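Local structure of sugar phosphate isomerase/epimerase (Parabacteroides distasonis, 3OBE) at residues A[117-120]-A[121-125]; A[138-141]-A[142-146]; A[225-229]-A[230-234]; A[81-84]-A[85-89]; A[201-204]-A[205-209]. The protein probably acts as an isomerase or epimerase on sugar or sugar-phosphate substrates, within a xylose isomerase-like TIM barrel. All coordinates share one frame; numbering follows the deposited sequence.

All five contacts are local ones, on or next to helices of the layer that surrounds the parallel barrel strands of a xylose isomerase-like TIM barrel. Interaction 2 (138-146) and interaction 5 (201-209) are neighbours, centres about 11 Å apart, and touch where Ala145 CB meets Leu203 CD1 at 3.8 Å. Interaction 3 (225-234) packs on Glu201 and Leu205 of interaction 5, with Trp232 CZ3 lying 3.9 Å from Leu205 CD1. Interactions 1 (117-125) and 4 (81-89) lie on consecutive helices, centres about 18 Å apart, and Glu125 O comes near Lys82 CD. Interactions 2 and 4 are about 40 Å apart between centres; ethanol is bound at interaction 4.

Interaction 1: residues A[117-120]-A[121-125]; sequences KKAT and DIHAE
Residues 117-120 and 121-125 are consecutive turns of helix 109-126, tied by i to i+4 backbone bonds from Asp121 N to Lys117 O (3.1 Å), Ile122 N to Lys118 O and Ala124 N to Thr120 O (2.7 Å). Ala119 O is gripped twice by His123: the backbone N reaches it at 2.9 Å, and ring atom ND1 donates to the same Ala119 O at 2.8 Å. The carbonyl oxygen lies in the imidazole plane at the ring edge, whereas ND1 stands above the carbonyl plane, 39° out of it. With CG anti to its own carbonyl carbon (chi1 -78°), the ring of His123 leans back along the helix to meet that oxygen. Its other nitrogen, NE2, bonds Ser95 OG, so both ring nitrogens are engaged and the ring's rotation is fixed. The helix belongs to the outer layer of the TIM barrel, and here the histidine links it to the end of strand 91-95, while Phe65 meets the imidazole edge-to-face. On the outer surface a water donates to Lys117 O and to Asp121 OD1, at 2.8 Å from each, bridging the carboxylate to the preceding turn. Thr120 faces inward: its OG1 is hydrogen-bonded to Trp116 O, and its side chain packs against Ile158 of helix 142-160 and Met131 of strand 130-133.

Interaction 2: residues A[138-141]-A[142-146]; sequences RIEN and EDDAK
Asn141 and Asp144 form a capping box at the start of helix 142-160, the N-cap side chain accepting from the backbone N of Asp144 and the Asp144 carboxylate answering toward the backbone N-H groups of the loop. Asn141 OD1 takes the bond from Asp144 N at 3.0 Å, the donor nearly in line with the amide C=O (170°). In return Asp144 OD2 receives Glu140 N at 2.8 Å through its anti lone pair, and a weak bond from Asn141 N. Asn141 CG sits between its backbone N and carbonyl carbon (chi1 65°), which folds OD1 over the first turn. An alanine in place of Asp144 would remove the carboxylate and is likely to leave Glu140 N without its mate. Among apolar groups, Ile139 CG2 meets Ala145 CB at 3.9 Å, beside Leu203 and Ile200 of helix 200-207. Within the loop, Arg138 NH1 makes a salt bridge to Glu140 OE2. Asn141 OD1 thus satisfies an amide of the first turn and Asp144 OD2 those of the incoming loop; the helix dipole would probably favour the negative charge of Asp144.

Interaction 3: residues A[225-229]-A[230-234]; sequences GQQDP and VEWME
The N-terminus of helix 229-235, just after the Schellman turn that closes helix 219-224, is where Asp228 caps Val230 and Gln227 holds the Trp232 indole. Asp228 OD1 accepts from Val230 N at 3.1 Å, the donor standing well above the carboxylate plane. Gln227 OE1 takes the indole N-H, with NE1 of Trp232 2.9 Å away and the N-H pointing at it fairly straight (160°). The oxygen lies in the indole plane at its edge, but the amide plane is turned 77° from that ring. A bend at chi2 (-59°) folds the Gln227 chain back to reach it. A water donates to Gln227 OE1 and Glu231 OE1 and accepts from Asp228 N at 2.8 Å, joining loop and helix. In the TIM barrel's helical layer, the far part of the Trp232 ring packs on Glu201 and Leu205 of helix 200-207, while Phe175 meets it edge-to-face. Met233, a selenomethionine, packs against Ala266 and Ile269 of helix 259-269.

Interaction 4: residues A[81-84]-A[85-89]; sequences YKKM and VDDAG. With EOH (ethanol), chain G.
Lys82 and Lys83 both leave the helix with CG opposite the backbone N (chi1 -172° and 173°), and later bends return each ammonium to the aspartate one turn on. In Lys82 the turn comes at chi4 (-68°), and NZ reaches Asp86 OD2 at 2.8 Å on its syn lone pair. Lys83 bends at chi2 and again at chi4, and its NZ meets Asp87 OD1 at 2.9 Å, also syn, with a weak second bond to OD2. These are two successive i to i+4 salt bridges on the surface of helix 78-87, which ends in a Schellman motif with Gly89 at positive phi. A water donates to Asp86 OD1 and weakly accepts from Lys82 NZ, spanning the same pair. On the inner side Tyr81 CD1 touches Val85 CG2 at 4.0 Å. Tyr81 OH lies 2.4 Å from O of an ethanol, probably from the crystallisation liquor, at the ring edge; so short a hydrogen bond is doubtful in detail. Tyr81 and Val85 rest on Ile92 of strand 91-95 and on strand 52-55, and Met84 packs against Met38 and Leu42 of helix 38-48.

Interaction 5: residues A[201-204]-A[205-209]; sequences EELF and LKNTD
Asn207 and Thr208 turn their side chains back onto carbonyl oxygens of the preceding turn, near the C-terminal end of helix 200-207. Asn207 CG lies anti to its carbonyl carbon (chi1 -72°), which, with the turn of the amide, brings ND2 to 2.9 Å from Leu203 O. Asn207 N bonds the same oxygen at 3.0 Å, and the two donors come from opposite faces of its carbonyl plane. In Thr208 the hydroxyl stands between the backbone N and the carbonyl carbon (chi1 54°); OG1 donates to Phe204 O at 2.7 Å and also bonds Arg239 NH2. A leucine at position Asn207 would lack the amide donor and would probably leave Leu203 O with the backbone N-H alone from this residue. Glu202, extended, runs alongside Lys206, both pointing the same way. Lys206 bends at chi2 (-114°), and its CE comes 3.5 Å from Glu202 OE2, while NZ stays 4.0 Å from that oxygen, too far for a salt bridge. On the buried side Leu205 CD1 packs against Glu201 CG at 4.0 Å, beside Phe215 and Phe240 of the barrel strands, and Phe204 meets Tyr168 and Phe152 edge-to-face. Carbonyls near the helix end, with fewer backbone N-H groups ahead of them, thus gain side-chain donors, and Arg239, bonded also to Leu205 O, would probably offset the partial negative charge gathered there.

Interaction 1: residues A[117-120]-A[121-125]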
loop_
_atom_site.group_PDB
_atom_site.type_symbol
_atom_site.label_atom_id
_atom_site.label_comp_id
_atom_site.label_asym_id
_atom_site.label_seq_id
_atom_site.Cartn_x
_atom_site.Cartn_y
_atom_site.Cartn_z
ATOM N N LYS A 117 -14.512 4.693 11.194
ATOM C CA LYS A 117 -15.297 5.929 11.029
ATOM C C LYS A 117 -14.420 7.145 11.372
ATOM O O LYS A 117 -14.336 8.131 10.613
ATOM C CB LYS A 117 -16.575 5.901 11.870
ATOM C CG LYS A 117 -17.648 5.020 11.363
ATOM C CD LYS A 117 -18.789 4.949 12.383
ATOM C CE LYS A 117 -19.970 4.125 11.875
ATOM N NZ LYS A 117 -21.156 4.324 12.763
ATOM N N LYS A 118 -13.757 7.100 12.517
ATOM C CA LYS A 118 -12.946 8.235 12.906
ATOM C C LYS A 118 -11.784 8.437 11.956
ATOM O O LYS A 118 -11.482 9.590 11.522
ATOM C CB LYS A 118 -12.451 8.073 14.355
ATOM C CG LYS A 118 -11.499 9.151 14.763
ATOM C CD LYS A 118 -11.174 9.097 16.263
ATOM C CE LYS A 118 -10.299 10.279 16.686
ATOM N NZ LYS A 118 -10.957 11.578 16.397
ATOM N N ALA A 119 -11.140 7.324 11.583
ATOM C CA ALA A 119 -10.019 7.399 10.667
ATOM C C ALA A 119 -10.454 7.988 9.325
ATOM O O ALA A 119 -9.704 8.763 8.748
ATOM C CB ALA A 119 -9.357 6.035 10.454
ATOM N N THR A 120 -11.662 7.646 8.858
ATOM C CA THR A 120 -12.147 8.151 7.564
ATOM C C THR A 120 -12.340 9.668 7.639
ATOM O O THR A 120 -11.933 10.391 6.721
ATOM C CB THR A 120 -13.447 7.457 7.161
ATOM O OG1 THR A 120 -13.186 6.034 7.019
ATOM C CG2 THR A 120 -14.046 8.078 5.883
ATOM N N ASP A 121 -12.914 10.145 8.740
ATOM C CA ASP A 121 -13.139 11.593 8.909
ATOM C C ASP A 121 -11.795 12.349 8.787
ATOM O O ASP A 121 -11.682 13.403 8.140
ATOM C CB ASP A 121 -13.826 11.869 10.234
ATOM C CG ASP A 121 -15.305 11.451 10.244
ATOM O OD1 ASP A 121 -15.921 11.247 9.174
ATOM O OD2 ASP A 121 -15.840 11.329 11.349
ATOM N N ILE A 122 -10.766 11.807 9.424
ATOM C CA ILE A 122 -9.427 12.436 9.425
ATOM C C ILE A 122 -8.803 12.347 8.048
ATOM O O ILE A 122 -8.218 13.304 7.566
ATOM C CB ILE A 122 -8.508 11.775 10.466
ATOM C CG1 ILE A 122 -9.014 12.058 11.892
ATOM C CG2 ILE A 122 -7.008 12.169 10.273
ATOM C CD1 ILE A 122 -8.882 13.504 12.337
ATOM N N HIS A 123 -8.976 11.214 7.377
ATOM C CA HIS A 123 -8.341 11.019 6.085
ATOM C C HIS A 123 -9.092 11.764 4.987
ATOM O O HIS A 123 -8.480 12.126 3.956
ATOM C CB HIS A 123 -8.201 9.520 5.741
ATOM C CG HIS A 123 -7.060 8.842 6.453
ATOM N ND1 HIS A 123 -7.121 8.526 7.798
ATOM C CD2 HIS A 123 -5.819 8.486 6.033
ATOM C CE1 HIS A 123 -5.972 7.980 8.161
ATOM N NE2 HIS A 123 -5.173 7.918 7.109
ATOM N N ALA A 124 -10.376 12.053 5.192
ATOM C CA ALA A 124 -11.108 12.921 4.233
ATOM C C ALA A 124 -10.500 14.324 4.287
ATOM O O ALA A 124 -10.258 14.992 3.250
ATOM C CB ALA A 124 -12.612 12.902 4.537
ATOM N N GLU A 125 -10.196 14.786 5.491
ATOM C CA GLU A 125 -9.506 16.066 5.651
ATOM C C GLU A 125 -8.150 16.060 4.937
ATOM O O GLU A 125 -7.758 17.067 4.324
ATOM C CB GLU A 125 -9.240 16.380 7.140
ATOM C CG GLU A 125 -10.365 16.662 8.089
ATOM C CD GLU A 125 -9.821 16.858 9.552
ATOM O OE1 GLU A 125 -8.864 16.162 9.967
ATOM O OE2 GLU A 125 -10.316 17.728 10.271
HETATM O O HOH W 1 -16.487 8.560 8.889
#

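Interaction 2: residues A[138-141]-A[142-146]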
loop_
_atom_site.group_PDB
_atom_site.type_symbol
_atom_site.label_atom_id
_atom_site.label_comp_id
_atom_site.label_asym_id
_atom_site.label_seq_id
_atom_site.Cartn_x
_atom_site.Cartn_y
_atom_site.Cartn_z
ATOM N N ARG A 138 -4.537 -12.668 13.074
ATOM C CA ARG A 138 -4.367 -14.074 13.292
ATOM C C ARG A 138 -5.345 -14.891 12.478
ATOM O O ARG A 138 -6.536 -14.799 12.691
ATOM C CB ARG A 138 -4.518 -14.394 14.784
ATOM C CG ARG A 138 -4.179 -15.858 15.073
ATOM C CD ARG A 138 -4.057 -16.236 16.569
ATOM N NE ARG A 138 -2.928 -15.552 17.196
ATOM C CZ ARG A 138 -1.660 -15.923 17.127
ATOM N NH1 ARG A 138 -1.291 -17.033 16.460
ATOM N NH2 ARG A 138 -0.748 -15.186 17.747
ATOM N N ILE A 139 -4.830 -15.720 11.576
ATOM C CA ILE A 139 -5.693 -16.573 10.770
ATOM C C ILE A 139 -5.226 -17.987 10.866
ATOM O O ILE A 139 -4.151 -18.308 10.355
ATOM C CB ILE A 139 -5.693 -16.140 9.249
ATOM C CG1 ILE A 139 -5.959 -14.648 9.077
ATOM C CG2 ILE A 139 -6.631 -17.075 8.424
ATOM C CD1 ILE A 139 -7.261 -14.190 9.389
ATOM N N GLU A 140 -5.990 -18.809 11.572
ATOM C CA GLU A 140 -5.594 -20.200 11.763
ATOM C C GLU A 140 -6.475 -21.177 11.043
ATOM O O GLU A 140 -6.084 -22.327 10.846
ATOM C CB GLU A 140 -5.510 -20.488 13.247
ATOM C CG GLU A 140 -4.313 -19.721 13.750
ATOM C CD GLU A 140 -4.137 -19.634 15.259
ATOM O OE1 GLU A 140 -5.131 -19.704 16.021
ATOM O OE2 GLU A 140 -2.943 -19.412 15.627
ATOM N N ASN A 141 -7.649 -20.716 10.629
ATOM C CA ASN A 141 -8.548 -21.528 9.814
ATOM C C ASN A 141 -9.404 -20.602 8.951
ATOM O O ASN A 141 -9.332 -19.357 9.066
ATOM C CB ASN A 141 -9.382 -22.490 10.683
ATOM C CG ASN A 141 -10.326 -21.775 11.618
ATOM O OD1 ASN A 141 -10.844 -20.707 11.302
ATOM N ND2 ASN A 141 -10.622 -22.408 12.764
ATOM N N GLU A 142 -10.217 -21.199 8.087
ATOM C CA GLU A 142 -11.098 -20.445 7.193
ATOM C C GLU A 142 -12.022 -19.501 7.934
ATOM O O GLU A 142 -12.179 -18.362 7.503
ATOM C CB GLU A 142 -11.964 -21.365 6.308
ATOM C CG GLU A 142 -11.253 -21.891 5.099
ATOM C CD GLU A 142 -12.208 -22.407 4.021
ATOM O OE1 GLU A 142 -13.421 -22.073 4.035
ATOM O OE2 GLU A 142 -11.732 -23.181 3.160
ATOM N N ASP A 143 -12.604 -19.957 9.043
ATOM C CA ASP A 143 -13.581 -19.138 9.773
ATOM C C ASP A 143 -12.945 -17.823 10.225
ATOM O O ASP A 143 -13.575 -16.777 10.113
ATOM C CB ASP A 143 -14.194 -19.854 10.991
ATOM C CG ASP A 143 -15.176 -20.983 10.595
ATOM O OD1 ASP A 143 -15.586 -21.074 9.396
ATOM O OD2 ASP A 143 -15.521 -21.760 11.501
ATOM N N ASP A 144 -11.673 -17.870 10.656
ATOM C CA ASP A 144 -10.977 -16.651 11.061
ATOM C C ASP A 144 -10.871 -15.688 9.893
ATOM O O ASP A 144 -11.045 -14.489 10.068
ATOM C CB ASP A 144 -9.559 -16.970 11.528
ATOM C CG ASP A 144 -9.505 -17.832 12.770
ATOM O OD1 ASP A 144 -10.489 -17.954 13.520
ATOM O OD2 ASP A 144 -8.422 -18.406 12.952
ATOM N N ALA A 145 -10.533 -16.208 8.705
ATOM C CA ALA A 145 -10.456 -15.415 7.502
ATOM C C ALA A 145 -11.809 -14.801 7.106
ATOM O O ALA A 145 -11.854 -13.690 6.639
ATOM C CB ALA A 145 -9.894 -16.267 6.354
ATOM N N LYS A 146 -12.890 -15.559 7.258
ATOM C CA LYS A 146 -14.224 -15.028 6.986
ATOM C C LYS A 146 -14.648 -13.899 7.917
ATOM O O LYS A 146 -15.142 -12.883 7.455
ATOM C CB LYS A 146 -15.260 -16.152 6.995
ATOM C CG LYS A 146 -15.090 -17.139 5.835
ATOM C CD LYS A 146 -16.137 -18.243 5.905
ATOM C CE LYS A 146 -16.398 -18.882 4.552
ATOM N NZ LYS A 146 -17.670 -19.716 4.635
#

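Interaction 3: residues A[225-229]-A[230-234]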
loop_
_atom_site.group_PDB
_atom_site.type_symbol
_atom_site.label_atom_id
_atom_site.label_comp_id
_atom_site.label_asym_id
_atom_site.label_seq_id
_atom_site.Cartn_x
_atom_site.Cartn_y
_atom_site.Cartn_z
ATOM N N GLY A 225 6.706 -15.280 -1.128
ATOM C CA GLY A 225 5.788 -16.351 -0.748
ATOM C C GLY A 225 5.610 -17.407 -1.824
ATOM O O GLY A 225 4.636 -18.165 -1.776
ATOM N N GLN A 226 6.533 -17.422 -2.788
ATOM C CA GLN A 226 6.594 -18.405 -3.873
ATOM C C GLN A 226 5.472 -18.276 -4.908
ATOM O O GLN A 226 5.152 -19.239 -5.605
ATOM C CB GLN A 226 6.655 -19.831 -3.332
ATOM C CG GLN A 226 7.778 -20.087 -2.320
ATOM C CD GLN A 226 7.885 -21.548 -1.911
ATOM O OE1 GLN A 226 6.877 -22.195 -1.574
ATOM N NE2 GLN A 226 9.108 -22.071 -1.889
ATOM N N GLN A 227 4.894 -17.103 -4.994
ATOM C CA GLN A 227 3.782 -16.841 -5.907
ATOM C C GLN A 227 4.225 -16.010 -7.113
ATOM O O GLN A 227 5.105 -15.149 -7.010
ATOM C CB GLN A 227 2.683 -16.078 -5.189
ATOM C CG GLN A 227 2.121 -16.788 -3.964
ATOM C CD GLN A 227 1.544 -18.126 -4.301
ATOM O OE1 GLN A 227 0.727 -18.250 -5.230
ATOM N NE2 GLN A 227 1.978 -19.166 -3.594
ATOM N N ASP A 228 3.558 -16.234 -8.237
ATOM C CA ASP A 228 3.680 -15.361 -9.408
ATOM C C ASP A 228 2.638 -14.224 -9.256
ATOM O O ASP A 228 1.415 -14.459 -9.388
ATOM C CB ASP A 228 3.426 -16.180 -10.659
ATOM C CG ASP A 228 3.520 -15.367 -11.928
ATOM O OD1 ASP A 228 3.886 -14.203 -11.798
ATOM O OD2 ASP A 228 3.238 -15.923 -13.035
ATOM N N PRO A 229 3.102 -12.990 -9.015
ATOM C CA PRO A 229 2.115 -11.924 -8.859
ATOM C C PRO A 229 1.275 -11.667 -10.114
ATOM O O PRO A 229 0.093 -11.268 -10.003
ATOM C CB PRO A 229 2.965 -10.706 -8.484
ATOM C CG PRO A 229 4.345 -11.050 -8.866
ATOM C CD PRO A 229 4.479 -12.501 -8.818
ATOM N N VAL A 230 1.821 -11.966 -11.281
ATOM C CA VAL A 230 1.079 -11.789 -12.526
ATOM C C VAL A 230 -0.121 -12.744 -12.561
ATOM O O VAL A 230 -1.203 -12.383 -13.026
ATOM C CB VAL A 230 1.982 -11.908 -13.753
ATOM C CG1 VAL A 230 1.150 -11.979 -15.014
ATOM C CG2 VAL A 230 2.949 -10.706 -13.762
ATOM N N GLU A 231 0.073 -13.944 -12.016
ATOM C CA GLU A 231 -0.990 -14.941 -11.954
ATOM C C GLU A 231 -2.130 -14.456 -11.048
ATOM O O GLU A 231 -3.310 -14.621 -11.389
ATOM C CB GLU A 231 -0.464 -16.290 -11.473
ATOM C CG GLU A 231 -1.452 -17.396 -11.699
ATOM C CD GLU A 231 -0.917 -18.774 -11.275
ATOM O OE1 GLU A 231 0.236 -18.853 -10.788
ATOM O OE2 GLU A 231 -1.673 -19.763 -11.400
ATOM N N TRP A 232 -1.778 -13.901 -9.897
ATOM C CA TRP A 232 -2.782 -13.330 -8.999
ATOM C C TRP A 232 -3.569 -12.187 -9.667
ATOM O O TRP A 232 -4.794 -12.155 -9.581
ATOM C CB TRP A 232 -2.175 -12.926 -7.670
ATOM C CG TRP A 232 -1.870 -14.108 -6.857
ATOM C CD1 TRP A 232 -0.759 -14.898 -6.937
ATOM C CD2 TRP A 232 -2.710 -14.698 -5.853
ATOM N NE1 TRP A 232 -0.839 -15.924 -6.037
ATOM C CE2 TRP A 232 -2.034 -15.832 -5.364
ATOM C CE3 TRP A 232 -3.992 -14.393 -5.339
ATOM C CZ2 TRP A 232 -2.574 -16.644 -4.356
ATOM C CZ3 TRP A 232 -4.540 -15.224 -4.353
ATOM C CH2 TRP A 232 -3.829 -16.306 -3.868
HETATM N N MSE A 233 -2.849 -11.288 -10.335
HETATM C CA MSE A 233 -3.452 -10.169 -11.064
HETATM C C MSE A 233 -4.398 -10.657 -12.160
HETATM O O MSE A 233 -5.516 -10.147 -12.313
HETATM C CB MSE A 233 -2.337 -9.252 -11.610
HETATM C CG MSE A 233 -1.501 -8.575 -10.506
HETATM SE SE MSE A 233 0.232 -7.911 -11.144
HETATM C CE MSE A 233 -0.291 -6.348 -12.187
ATOM N N GLU A 234 -3.986 -11.691 -12.895
ATOM C CA GLU A 234 -4.803 -12.277 -13.933
ATOM C C GLU A 234 -6.061 -12.950 -13.375
ATOM O O GLU A 234 -7.111 -12.932 -14.013
ATOM C CB GLU A 234 -3.968 -13.299 -14.730
ATOM C CG GLU A 234 -4.680 -13.931 -15.827
ATOM C CD GLU A 234 -5.147 -12.913 -16.936
ATOM O OE1 GLU A 234 -4.611 -11.749 -17.094
ATOM O OE2 GLU A 234 -6.076 -13.319 -17.635
HETATM O O HOH W 2 1.508 -18.110 -8.400
#

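Interaction 4: residues A[81-84]-A[85-89]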
loop_
_atom_site.group_PDB
_atom_site.type_symbol
_atom_site.label_atom_id
_atom_site.label_comp_id
_atom_site.label_asym_id
_atom_site.label_seq_id
_atom_site.Cartn_x
_atom_site.Cartn_y
_atom_site.Cartn_z
ATOM N N TYR A 81 -0.149 18.503 7.328
ATOM C CA TYR A 81 0.516 17.486 6.528
ATOM C C TYR A 81 0.226 17.767 5.050
ATOM O O TYR A 81 1.138 17.861 4.236
ATOM C CB TYR A 81 -0.006 16.108 6.877
ATOM C CG TYR A 81 0.975 14.971 6.766
ATOM C CD1 TYR A 81 2.110 15.025 5.934
ATOM C CD2 TYR A 81 0.766 13.825 7.522
ATOM C CE1 TYR A 81 3.002 13.957 5.875
ATOM C CE2 TYR A 81 1.648 12.782 7.477
ATOM C CZ TYR A 81 2.754 12.832 6.657
ATOM O OH TYR A 81 3.588 11.732 6.647
ATOM N N LYS A 82 -1.062 17.885 4.719
ATOM C CA LYS A 82 -1.483 18.122 3.334
ATOM C C LYS A 82 -0.787 19.374 2.769
ATOM O O LYS A 82 -0.287 19.360 1.652
ATOM C CB LYS A 82 -3.001 18.252 3.270
ATOM C CG LYS A 82 -3.554 18.308 1.860
ATOM C CD LYS A 82 -5.080 18.321 1.812
ATOM C CE LYS A 82 -5.550 18.335 0.336
ATOM N NZ LYS A 82 -5.219 19.588 -0.356
ATOM N N LYS A 83 -0.719 20.438 3.562
ATOM C CA LYS A 83 -0.071 21.686 3.102
ATOM C C LYS A 83 1.390 21.507 2.690
ATOM O O LYS A 83 1.821 21.975 1.622
ATOM C CB LYS A 83 -0.182 22.784 4.178
ATOM C CG LYS A 83 0.599 24.060 3.887
ATOM C CD LYS A 83 -0.089 24.887 2.808
ATOM C CE LYS A 83 0.343 26.383 2.862
ATOM N NZ LYS A 83 0.802 26.814 1.519
HETATM N N MSE A 84 2.169 20.851 3.546
HETATM C CA MSE A 84 3.586 20.598 3.305
HETATM C C MSE A 84 3.787 19.833 1.984
HETATM O O MSE A 84 4.573 20.207 1.106
HETATM C CB MSE A 84 4.117 19.754 4.478
HETATM C CG MSE A 84 5.577 19.871 4.777
HETATM SE SE MSE A 84 5.858 19.585 6.680
HETATM C CE MSE A 84 4.859 18.017 6.904
ATOM N N VAL A 85 3.053 18.736 1.848
ATOM C CA VAL A 85 3.180 17.885 0.646
ATOM C C VAL A 85 2.690 18.624 -0.622
ATOM O O VAL A 85 3.350 18.634 -1.644
ATOM C CB VAL A 85 2.469 16.565 0.894
ATOM C CG1 VAL A 85 2.405 15.643 -0.363
ATOM C CG2 VAL A 85 3.091 15.852 2.106
ATOM N N ASP A 86 1.525 19.254 -0.545
ATOM C CA ASP A 86 0.986 20.026 -1.679
ATOM C C ASP A 86 1.960 21.115 -2.146
ATOM O O ASP A 86 2.185 21.305 -3.353
ATOM C CB ASP A 86 -0.339 20.697 -1.284
ATOM C CG ASP A 86 -1.509 19.718 -1.120
ATOM O OD1 ASP A 86 -1.472 18.509 -1.499
ATOM O OD2 ASP A 86 -2.546 20.211 -0.638
ATOM N N ASP A 87 2.566 21.821 -1.201
ATOM C CA ASP A 87 3.531 22.884 -1.528
ATOM C C ASP A 87 4.755 22.347 -2.295
ATOM O O ASP A 87 5.343 23.050 -3.136
ATOM C CB ASP A 87 4.019 23.585 -0.246
ATOM C CG ASP A 87 3.011 24.572 0.339
ATOM O OD1 ASP A 87 1.995 24.909 -0.315
ATOM O OD2 ASP A 87 3.251 25.001 1.493
ATOM N N ALA A 88 5.140 21.104 -2.001
ATOM C CA ALA A 88 6.234 20.445 -2.692
ATOM C C ALA A 88 5.858 19.888 -4.093
ATOM O O ALA A 88 6.725 19.375 -4.811
ATOM C CB ALA A 88 6.802 19.335 -1.807
ATOM N N GLY A 89 4.598 20.019 -4.498
ATOM C CA GLY A 89 4.114 19.433 -5.762
ATOM C C GLY A 89 3.816 17.942 -5.728
ATOM O O GLY A 89 3.871 17.262 -6.763
HETATM C C1 EOH G . 4.068 9.785 9.533
HETATM C C2 EOH G . 5.448 10.374 9.603
HETATM O O EOH G . 3.326 10.206 8.417
HETATM O O HOH W 3 -3.837 17.679 -2.894
#

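Interaction 5: residues A[201-204]-A[205-209]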
loop_
_atom_site.group_PDB
_atom_site.type_symbol
_atom_site.label_atom_id
_atom_site.label_comp_id
_atom_site.label_asym_id
_atom_site.label_seq_id
_atom_site.Cartn_x
_atom_site.Cartn_y
_atom_site.Cartn_z
ATOM N N GLU A 201 -4.895 -15.158 1.187
ATOM C CA GLU A 201 -5.209 -14.085 0.257
ATOM C C GLU A 201 -6.478 -14.416 -0.542
ATOM O O GLU A 201 -7.339 -13.555 -0.750
ATOM C CB GLU A 201 -4.023 -13.818 -0.688
ATOM C CG GLU A 201 -4.147 -12.579 -1.553
ATOM C CD GLU A 201 -3.906 -11.238 -0.894
ATOM O OE1 GLU A 201 -3.672 -11.177 0.337
ATOM O OE2 GLU A 201 -3.965 -10.206 -1.649
ATOM N N GLU A 202 -6.569 -15.662 -1.028
ATOM C CA GLU A 202 -7.732 -16.116 -1.768
ATOM C C GLU A 202 -9.007 -16.025 -0.962
ATOM O O GLU A 202 -10.056 -15.618 -1.461
ATOM C CB GLU A 202 -7.502 -17.544 -2.335
ATOM C CG GLU A 202 -8.687 -18.147 -3.007
ATOM C CD GLU A 202 -8.389 -19.463 -3.692
ATOM O OE1 GLU A 202 -7.225 -19.793 -3.860
ATOM O OE2 GLU A 202 -9.332 -20.167 -4.036
ATOM N N LEU A 203 -8.954 -16.435 0.305
ATOM C CA LEU A 203 -10.082 -16.328 1.166
ATOM C C LEU A 203 -10.528 -14.862 1.354
ATOM O O LEU A 203 -11.730 -14.585 1.359
ATOM C CB LEU A 203 -9.807 -16.990 2.515
ATOM C CG LEU A 203 -9.676 -18.498 2.453
ATOM C CD1 LEU A 203 -9.015 -18.967 3.795
ATOM C CD2 LEU A 203 -11.057 -19.147 2.167
ATOM N N PHE A 204 -9.581 -13.951 1.514
ATOM C CA PHE A 204 -9.920 -12.542 1.653
ATOM C C PHE A 204 -10.564 -12.020 0.371
ATOM O O PHE A 204 -11.594 -11.336 0.419
ATOM C CB PHE A 204 -8.710 -11.659 1.962
ATOM C CG PHE A 204 -8.123 -11.794 3.323
ATOM C CD1 PHE A 204 -8.755 -12.424 4.382
ATOM C CD2 PHE A 204 -6.879 -11.277 3.545
ATOM C CE1 PHE A 204 -8.150 -12.487 5.640
ATOM C CE2 PHE A 204 -6.291 -11.328 4.767
ATOM C CZ PHE A 204 -6.901 -11.946 5.825
ATOM N N LEU A 205 -10.010 -12.368 -0.769
ATOM C CA LEU A 205 -10.637 -12.005 -2.045
ATOM C C LEU A 205 -12.061 -12.499 -2.189
ATOM O O LEU A 205 -12.977 -11.741 -2.577
ATOM C CB LEU A 205 -9.760 -12.499 -3.203
ATOM C CG LEU A 205 -8.446 -11.717 -3.358
ATOM C CD1 LEU A 205 -7.344 -12.580 -3.998
ATOM C CD2 LEU A 205 -8.621 -10.448 -4.212
ATOM N N LYS A 206 -12.236 -13.778 -1.935
ATOM C CA LYS A 206 -13.541 -14.413 -2.153
ATOM C C LYS A 206 -14.589 -14.007 -1.158
ATOM O O LYS A 206 -15.800 -14.083 -1.457
ATOM C CB LYS A 206 -13.426 -15.918 -2.208
ATOM C CG LYS A 206 -12.420 -16.336 -3.274
ATOM C CD LYS A 206 -12.942 -17.059 -4.420
ATOM C CE LYS A 206 -11.847 -17.924 -5.019
ATOM N NZ LYS A 206 -12.303 -18.618 -6.231
ATOM N N ASN A 207 -14.170 -13.528 0.011
ATOM C CA ASN A 207 -15.116 -13.165 1.058
ATOM C C ASN A 207 -15.280 -11.656 1.277
ATOM O O ASN A 207 -15.958 -11.249 2.207
ATOM C CB ASN A 207 -14.736 -13.872 2.371
ATOM C CG ASN A 207 -15.030 -15.357 2.291
ATOM O OD1 ASN A 207 -16.189 -15.753 2.303
ATOM N ND2 ASN A 207 -13.993 -16.174 2.136
ATOM N N THR A 208 -14.697 -10.851 0.389
ATOM C CA THR A 208 -14.893 -9.389 0.410
ATOM C C THR A 208 -15.585 -8.932 -0.866
ATOM O O THR A 208 -15.483 -9.563 -1.903
ATOM C CB THR A 208 -13.587 -8.593 0.598
ATOM O OG1 THR A 208 -12.617 -8.952 -0.383
ATOM C CG2 THR A 208 -12.991 -8.877 1.975
ATOM N N ASP A 209 -16.351 -7.871 -0.716
ATOM C CA ASP A 209 -17.126 -7.288 -1.809
ATOM C C ASP A 209 -16.258 -6.374 -2.619
ATOM O O ASP A 209 -15.714 -5.413 -2.043
ATOM C CB ASP A 209 -18.243 -6.458 -1.171
ATOM C CG ASP A 209 -19.240 -5.901 -2.162
ATOM O OD1 ASP A 209 -18.941 -5.649 -3.361
ATOM O OD2 ASP A 209 -20.381 -5.642 -1.688
#